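Local coordinates for stromal cell-derived factor 2-like protein (Arabidopsis thaliana, PDB 3MAL) that takes part in endoplasmic reticulum protein quality control and the unfolded protein response, forming a complex with ERDJ3B and BIP1 that the immune receptor EFR requires, at residues M27-K30 / T31-R34; R145-I149 / D150-Y154. One frame throughout, in Å; residues are numbered along the deposited sequence.

Interaction 1: M27-K30 / T31-R34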
ATOM      1  N   MET A  27      -2.969  -4.701   6.447  1.00  9.18           N
ATOM      2  CA  MET A  27      -3.499  -6.040   6.374  1.00  9.44           C
ATOM      3  C   MET A  27      -4.729  -6.101   5.476  1.00  9.72           C
ATOM      4  O   MET A  27      -5.659  -5.296   5.623  1.00  8.77           O
ATOM      5  CB  MET A  27      -3.853  -6.536   7.776  1.00 10.35           C
ATOM      6  CG  MET A  27      -4.285  -8.006   7.827  1.00 14.29           C
ATOM      7  SD  MET A  27      -5.009  -8.520   9.406  1.00 22.46           S
ATOM      8  CE  MET A  27      -6.659  -7.873   9.214  1.00 21.96           C
ATOM      9  N   HIS A  28      -4.713  -7.072   4.560  1.00  9.60           N
ATOM     10  CA  HIS A  28      -5.848  -7.416   3.695  1.00 10.23           C
ATOM     11  C   HIS A  28      -6.985  -7.970   4.556  1.00 10.59           C
ATOM     12  O   HIS A  28      -6.805  -8.960   5.265  1.00 10.39           O
ATOM     13  CB  HIS A  28      -5.372  -8.471   2.701  1.00  9.29           C
ATOM     14  CG  HIS A  28      -6.381  -8.853   1.657  1.00  9.56           C
ATOM     15  ND1 HIS A  28      -6.901  -7.958   0.745  1.00  9.20           N
ATOM     16  CD2 HIS A  28      -6.921 -10.056   1.348  1.00  7.87           C
ATOM     17  CE1 HIS A  28      -7.725  -8.590  -0.074  1.00  6.42           C
ATOM     18  NE2 HIS A  28      -7.769  -9.860   0.282  1.00 10.31           N
ATOM     19  N   GLU A  29      -8.140  -7.330   4.543  1.00 11.07           N
ATOM     20  CA  GLU A  29      -9.184  -7.801   5.479  1.00 12.15           C
ATOM     21  C   GLU A  29      -9.616  -9.258   5.317  1.00 12.44           C
ATOM     22  O   GLU A  29      -9.791  -9.956   6.301  1.00 12.56           O
ATOM     23  CB  GLU A  29     -10.417  -6.924   5.458  1.00 12.78           C
ATOM     24  CG  GLU A  29     -11.432  -7.367   6.528  1.00 14.98           C
ATOM     25  CD  GLU A  29     -12.648  -6.460   6.570  1.00 20.01           C
ATOM     26  OE1 GLU A  29     -13.253  -6.213   5.499  1.00 20.54           O
ATOM     27  OE2 GLU A  29     -13.023  -6.002   7.681  1.00 22.75           O
ATOM     28  N   LYS A  30      -9.810  -9.700   4.080  1.00 13.07           N
ATOM     29  CA  LYS A  30     -10.320 -11.022   3.778  1.00 13.71           C
ATOM     30  C   LYS A  30      -9.310 -12.131   4.089  1.00 13.27           C
ATOM     31  O   LYS A  30      -9.644 -13.107   4.754  1.00 12.84           O
ATOM     32  CB  LYS A  30     -10.676 -11.043   2.289  1.00 14.41           C
ATOM     33  CG  LYS A  30     -11.788 -11.977   1.901  1.00 20.40           C
ATOM     34  CD  LYS A  30     -13.113 -11.512   2.455  1.00 26.45           C
ATOM     35  CE  LYS A  30     -14.220 -12.424   1.933  1.00 28.97           C
ATOM     36  NZ  LYS A  30     -15.539 -12.161   2.620  1.00 33.66           N
ATOM     37  N   THR A  31      -8.075 -12.003   3.613  1.00 11.84           N
ATOM     38  CA  THR A  31      -7.107 -13.079   3.790  1.00 11.92           C
ATOM     39  C   THR A  31      -6.170 -12.905   4.993  1.00 11.83           C
ATOM     40  O   THR A  31      -5.491 -13.857   5.401  1.00 12.09           O
ATOM     41  CB  THR A  31      -6.206 -13.210   2.550  1.00 11.75           C
ATOM     42  OG1 THR A  31      -5.428 -12.017   2.426  1.00  8.76           O
ATOM     43  CG2 THR A  31      -7.033 -13.437   1.288  1.00 10.59           C
ATOM     44  N   LYS A  32      -6.104 -11.685   5.539  1.00 10.68           N
ATOM     45  CA  LYS A  32      -5.195 -11.374   6.649  1.00 10.94           C
ATOM     46  C   LYS A  32      -3.703 -11.278   6.249  1.00 10.26           C
ATOM     47  O   LYS A  32      -2.853 -11.073   7.107  1.00  9.65           O
ATOM     48  CB  LYS A  32      -5.380 -12.344   7.838  1.00 10.93           C
ATOM     49  CG  LYS A  32      -6.860 -12.627   8.240  1.00 12.22           C
ATOM     50  CD  LYS A  32      -7.624 -11.345   8.564  1.00 13.18           C
ATOM     51  CE  LYS A  32      -9.092 -11.681   8.923  1.00 16.05           C
ATOM     52  NZ  LYS A  32      -9.934 -10.448   9.040  1.00 17.65           N
ATOM     53  N   PHE A  33      -3.391 -11.402   4.957  1.00  9.15           N
ATOM     54  CA  PHE A  33      -2.000 -11.234   4.487  1.00  8.02           C
ATOM     55  C   PHE A  33      -1.557  -9.766   4.560  1.00  8.00           C
ATOM     56  O   PHE A  33      -2.380  -8.843   4.468  1.00  7.61           O
ATOM     57  CB  PHE A  33      -1.813 -11.794   3.053  1.00  8.12           C
ATOM     58  CG  PHE A  33      -1.692 -13.326   2.987  1.00  9.20           C
ATOM     59  CD1 PHE A  33      -2.593 -14.159   3.677  1.00  9.78           C
ATOM     60  CD2 PHE A  33      -0.692 -13.925   2.219  1.00  9.40           C
ATOM     61  CE1 PHE A  33      -2.473 -15.577   3.616  1.00 10.51           C
ATOM     62  CE2 PHE A  33      -0.571 -15.318   2.141  1.00  8.88           C
ATOM     63  CZ  PHE A  33      -1.474 -16.152   2.850  1.00 10.93           C
ATOM     64  N   ARG A  34      -0.254  -9.547   4.725  1.00  6.76           N
ATOM     65  CA  ARG A  34       0.263  -8.194   4.859  1.00  7.34           C
ATOM     66  C   ARG A  34       0.909  -7.669   3.566  1.00  6.65           C
ATOM     67  O   ARG A  34       1.658  -8.371   2.890  1.00  6.50           O
ATOM     68  CB  ARG A  34       1.289  -8.106   5.998  1.00  7.72           C
ATOM     69  CG  ARG A  34       0.720  -8.135   7.365  1.00 10.58           C
ATOM     70  CD  ARG A  34       0.650  -9.569   7.867  1.00 17.63           C
ATOM     71  NE  ARG A  34       0.711  -9.635   9.320  1.00 22.36           N
ATOM     72  CZ  ARG A  34      -0.307 -10.007  10.077  1.00 25.06           C
ATOM     73  NH1 ARG A  34      -1.445 -10.379   9.502  1.00 26.13           N
ATOM     74  NH2 ARG A  34      -0.184 -10.033  11.396  1.00 25.86           N
TER

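Interaction 2: R145-I149 / D150-Y154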
ATOM      1  N   ARG A 145      -9.976   1.696   1.972  1.00  8.96           N
ATOM      2  CA  ARG A 145      -9.506   1.283   0.645  1.00  8.67           C
ATOM      3  C   ARG A 145      -8.440   2.289   0.277  1.00  8.66           C
ATOM      4  O   ARG A 145      -8.435   3.402   0.813  1.00  9.26           O
ATOM      5  CB  ARG A 145     -10.645   1.321  -0.385  1.00  8.49           C
ATOM      6  CG  ARG A 145     -11.782   0.344  -0.088  1.00  9.86           C
ATOM      7  CD  ARG A 145     -12.803   0.233  -1.250  1.00 14.82           C
ATOM      8  NE  ARG A 145     -14.135  -0.092  -0.720  1.00 20.53           N
ATOM      9  CZ  ARG A 145     -14.638  -1.314  -0.597  1.00 19.24           C
ATOM     10  NH1 ARG A 145     -13.964  -2.374  -0.982  1.00 22.36           N
ATOM     11  NH2 ARG A 145     -15.844  -1.465  -0.109  1.00 22.65           N
ATOM     12  N   LEU A 146      -7.537   1.900  -0.617  1.00  8.91           N
ATOM     13  CA  LEU A 146      -6.577   2.836  -1.215  1.00  8.31           C
ATOM     14  C   LEU A 146      -6.758   2.800  -2.731  1.00  9.04           C
ATOM     15  O   LEU A 146      -6.567   1.761  -3.379  1.00  7.90           O
ATOM     16  CB  LEU A 146      -5.154   2.445  -0.836  1.00  8.76           C
ATOM     17  CG  LEU A 146      -4.772   2.612   0.638  1.00  9.71           C
ATOM     18  CD1 LEU A 146      -3.528   1.824   0.913  1.00 11.87           C
ATOM     19  CD2 LEU A 146      -4.578   4.085   0.972  1.00 12.44           C
ATOM     20  N   GLN A 147      -7.133   3.941  -3.288  1.00  9.64           N
ATOM     21  CA  GLN A 147      -7.397   4.036  -4.722  1.00  9.91           C
ATOM     22  C   GLN A 147      -6.270   4.762  -5.451  1.00  9.82           C
ATOM     23  O   GLN A 147      -5.950   5.909  -5.152  1.00  9.83           O
ATOM     24  CB  GLN A 147      -8.751   4.697  -4.996  1.00  9.97           C
ATOM     25  CG  GLN A 147      -9.139   4.624  -6.481  1.00 11.08           C
ATOM     26  CD  GLN A 147     -10.456   5.291  -6.806  1.00 15.23           C
ATOM     27  OE1 GLN A 147     -10.884   6.223  -6.117  1.00 14.27           O
ATOM     28  NE2 GLN A 147     -11.117   4.810  -7.866  1.00 13.89           N
ATOM     29  N   HIS A 148      -5.659   4.072  -6.405  1.00  9.83           N
ATOM     30  CA  HIS A 148      -4.561   4.647  -7.145  1.00 10.38           C
ATOM     31  C   HIS A 148      -5.106   5.836  -7.948  1.00 10.26           C
ATOM     32  O   HIS A 148      -6.047   5.673  -8.719  1.00 12.25           O
ATOM     33  CB  HIS A 148      -3.937   3.577  -8.045  1.00  9.94           C
ATOM     34  CG  HIS A 148      -2.678   4.017  -8.748  1.00 10.22           C
ATOM     35  ND1 HIS A 148      -2.611   4.201 -10.114  1.00 10.86           N
ATOM     36  CD2 HIS A 148      -1.438   4.283  -8.274  1.00  6.54           C
ATOM     37  CE1 HIS A 148      -1.386   4.570 -10.452  1.00  9.80           C
ATOM     38  NE2 HIS A 148      -0.653   4.623  -9.354  1.00  8.44           N
ATOM     39  N   ILE A 149      -4.537   7.018  -7.740  1.00 10.35           N
ATOM     40  CA  ILE A 149      -5.003   8.252  -8.421  1.00 11.73           C
ATOM     41  C   ILE A 149      -4.991   8.141  -9.955  1.00 11.82           C
ATOM     42  O   ILE A 149      -6.016   8.400 -10.592  1.00 11.84           O
ATOM     43  CB  ILE A 149      -4.200   9.530  -8.014  1.00 11.22           C
ATOM     44  CG1 ILE A 149      -4.291   9.817  -6.509  1.00 10.84           C
ATOM     45  CG2 ILE A 149      -4.637  10.771  -8.883  1.00 12.14           C
ATOM     46  CD1 ILE A 149      -5.675  10.165  -5.977  1.00 11.56           C
ATOM     47  N   ASP A 150      -3.861   7.719 -10.533  1.00 12.31           N
ATOM     48  CA  ASP A 150      -3.670   7.781 -11.993  1.00 13.20           C
ATOM     49  C   ASP A 150      -4.480   6.768 -12.784  1.00 13.41           C
ATOM     50  O   ASP A 150      -4.912   7.064 -13.906  1.00 13.58           O
ATOM     51  CB  ASP A 150      -2.170   7.715 -12.369  1.00 13.44           C
ATOM     52  CG  ASP A 150      -1.440   9.027 -12.083  1.00 13.96           C
ATOM     53  OD1 ASP A 150      -2.121  10.031 -11.820  1.00 13.67           O
ATOM     54  OD2 ASP A 150      -0.194   9.069 -12.098  1.00 12.45           O
ATOM     55  N   THR A 151      -4.688   5.582 -12.211  1.00 13.04           N
ATOM     56  CA  THR A 151      -5.412   4.515 -12.892  1.00 12.58           C
ATOM     57  C   THR A 151      -6.817   4.289 -12.352  1.00 12.64           C
ATOM     58  O   THR A 151      -7.601   3.587 -12.977  1.00 12.71           O
ATOM     59  CB  THR A 151      -4.682   3.150 -12.782  1.00 13.29           C
ATOM     60  OG1 THR A 151      -4.510   2.816 -11.399  1.00 12.29           O
ATOM     61  CG2 THR A 151      -3.328   3.169 -13.485  1.00 12.21           C
ATOM     62  N   SER A 152      -7.121   4.851 -11.183  1.00 11.79           N
ATOM     63  CA  SER A 152      -8.357   4.549 -10.449  1.00 11.44           C
ATOM     64  C   SER A 152      -8.480   3.097  -9.927  1.00 11.03           C
ATOM     65  O   SER A 152      -9.553   2.703  -9.478  1.00 12.37           O
ATOM     66  CB  SER A 152      -9.605   4.931 -11.273  1.00 12.44           C
ATOM     67  OG  SER A 152      -9.602   6.299 -11.573  1.00 12.61           O
ATOM     68  N   GLY A 153      -7.392   2.322  -9.949  1.00 10.28           N
ATOM     69  CA  GLY A 153      -7.385   0.969  -9.378  1.00  9.95           C
ATOM     70  C   GLY A 153      -7.403   0.948  -7.844  1.00  9.81           C
ATOM     71  O   GLY A 153      -6.662   1.709  -7.209  1.00 10.69           O
ATOM     72  N   TYR A 154      -8.258   0.125  -7.236  1.00  9.06           N
ATOM     73  CA  TYR A 154      -8.198  -0.093  -5.787  1.00  8.33           C
ATOM     74  C   TYR A 154      -7.122  -1.133  -5.533  1.00  8.27           C
ATOM     75  O   TYR A 154      -7.074  -2.155  -6.228  1.00  7.96           O
ATOM     76  CB  TYR A 154      -9.541  -0.601  -5.230  1.00  8.76           C
ATOM     77  CG  TYR A 154     -10.642   0.388  -5.426  1.00  9.30           C
ATOM     78  CD1 TYR A 154     -10.719   1.526  -4.615  1.00  9.41           C
ATOM     79  CD2 TYR A 154     -11.576   0.232  -6.452  1.00  9.77           C
ATOM     80  CE1 TYR A 154     -11.724   2.460  -4.780  1.00 12.69           C
ATOM     81  CE2 TYR A 154     -12.601   1.172  -6.626  1.00 12.70           C
ATOM     82  CZ  TYR A 154     -12.653   2.294  -5.781  1.00 13.15           C
ATOM     83  OH  TYR A 154     -13.630   3.262  -5.918  1.00 13.33           O
TER
HETATM   84  O   HOH W   1      -8.641   8.322  -9.442  1.00 21.46           O

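Interaction 1: M27-K30 / T31-R34
The beta-hairpin in which Met27 and His28 face Phe33 and Arg34 shows how a four-residue loop can reverse a chain through two backbone bonds and a lysine folded back over it. Residues 29 to 31 take right-handed helical backbone angles, and Lys32 alone crosses to the left-handed region. This closes the loop: Lys32 N donates to His28 O at 2.8 Å, while His28 N meets Phe33 O at 2.9 Å, with an N-H...O angle of 170°. Beyond them, Met27 and Arg34 form a single beta bridge.

Lys32 folds back over the turn. Its chain bends at chi2 (-56°), which returns the ammonium to the loop, where NZ gives a 2.8 Å bond to Glu29 O from within the carbonyl plane. On the way the aliphatic part crosses the methionine, with Met27 CE 3.7 Å from Lys32 CD. Met27 CG also lies 3.5 Å from Lys32 O.

In the beta-trefoil, this loop joins barrel strand 23-28 to strand 34-38 of the second sheet, and side chains on its flanks tie it to other parts of the fold. The His28 ring packs edge-to-face with Trp184, and the Glu29 carboxylate makes a salt bridge with Arg143.

Arg34 has a double task. Its NH1 reaches Lys32 O at 2.9 Å, nearly in the guanidinium plane, while NH2 pairs with Glu188, and two anchored nitrogens probably restrain rotation of the group. The same NH1 lies 4.0 Å from Met27 SD, and the sulfur approaches the guanidinium obliquely.

Interaction 2: R145-I149 / D150-Y154
An ST turn lies within the loop that follows barrel strand 143-148, and His148 and Thr151 hold it together across the bend. Thr151 OG1 takes the N-H of Gly153 and also sits 2.7 Å from His148 ND1, at the edge of the imidazole. The threonine hydroxyl reaches both because chi1 of 58° places it between its own backbone N and carbonyl carbon. Thr151 N adds a longer bond of 3.3 Å to His148 ND1, coming in tilted from the ring plane. The backbone closes the loop with His148 N to Gly153 O at 2.7 Å.

On the other flank, the extended Gln147 side chain lies across the Tyr154 ring, its amide stacked with planes only 11° apart. Gln147 CG makes an off-centre CH-pi contact, 4.2 Å from the ring centroid. NE2 of Gln147 then gives a straight 3.1 Å bond to Ser152 O, which fixes the rotation of the amide. A water bridges Ile149 O and Ser152 OG.

The buried imidazole also bonds through NE2 to the carbonyl of Gly124. With ND1 accepting from Thr151 N, this pattern is consistent with a neutral ring protonated at NE2.

How the interactions relate
Interactions 1 and 2 are matching turns of the pseudo-threefold beta-trefoil, one in the MIR 1 range and the other in MIR 3. Interaction 1 comes first along the chain and is complete well before interaction 2 begins. Their centres lie about 18 Å apart and their nearest atoms about 8 Å apart, so they do not touch. Each leads from a strand of the closed six-stranded barrel, 23-28 or 143-148, into the second sheet, and strand 184-190 pairs with both barrel strands. The turn of interaction 1 is also tied to the strand from which interaction 2 starts. The histidine and threonine recur at equivalent positions, whereas Met27 and Arg34 give way to Gln147 and Tyr154.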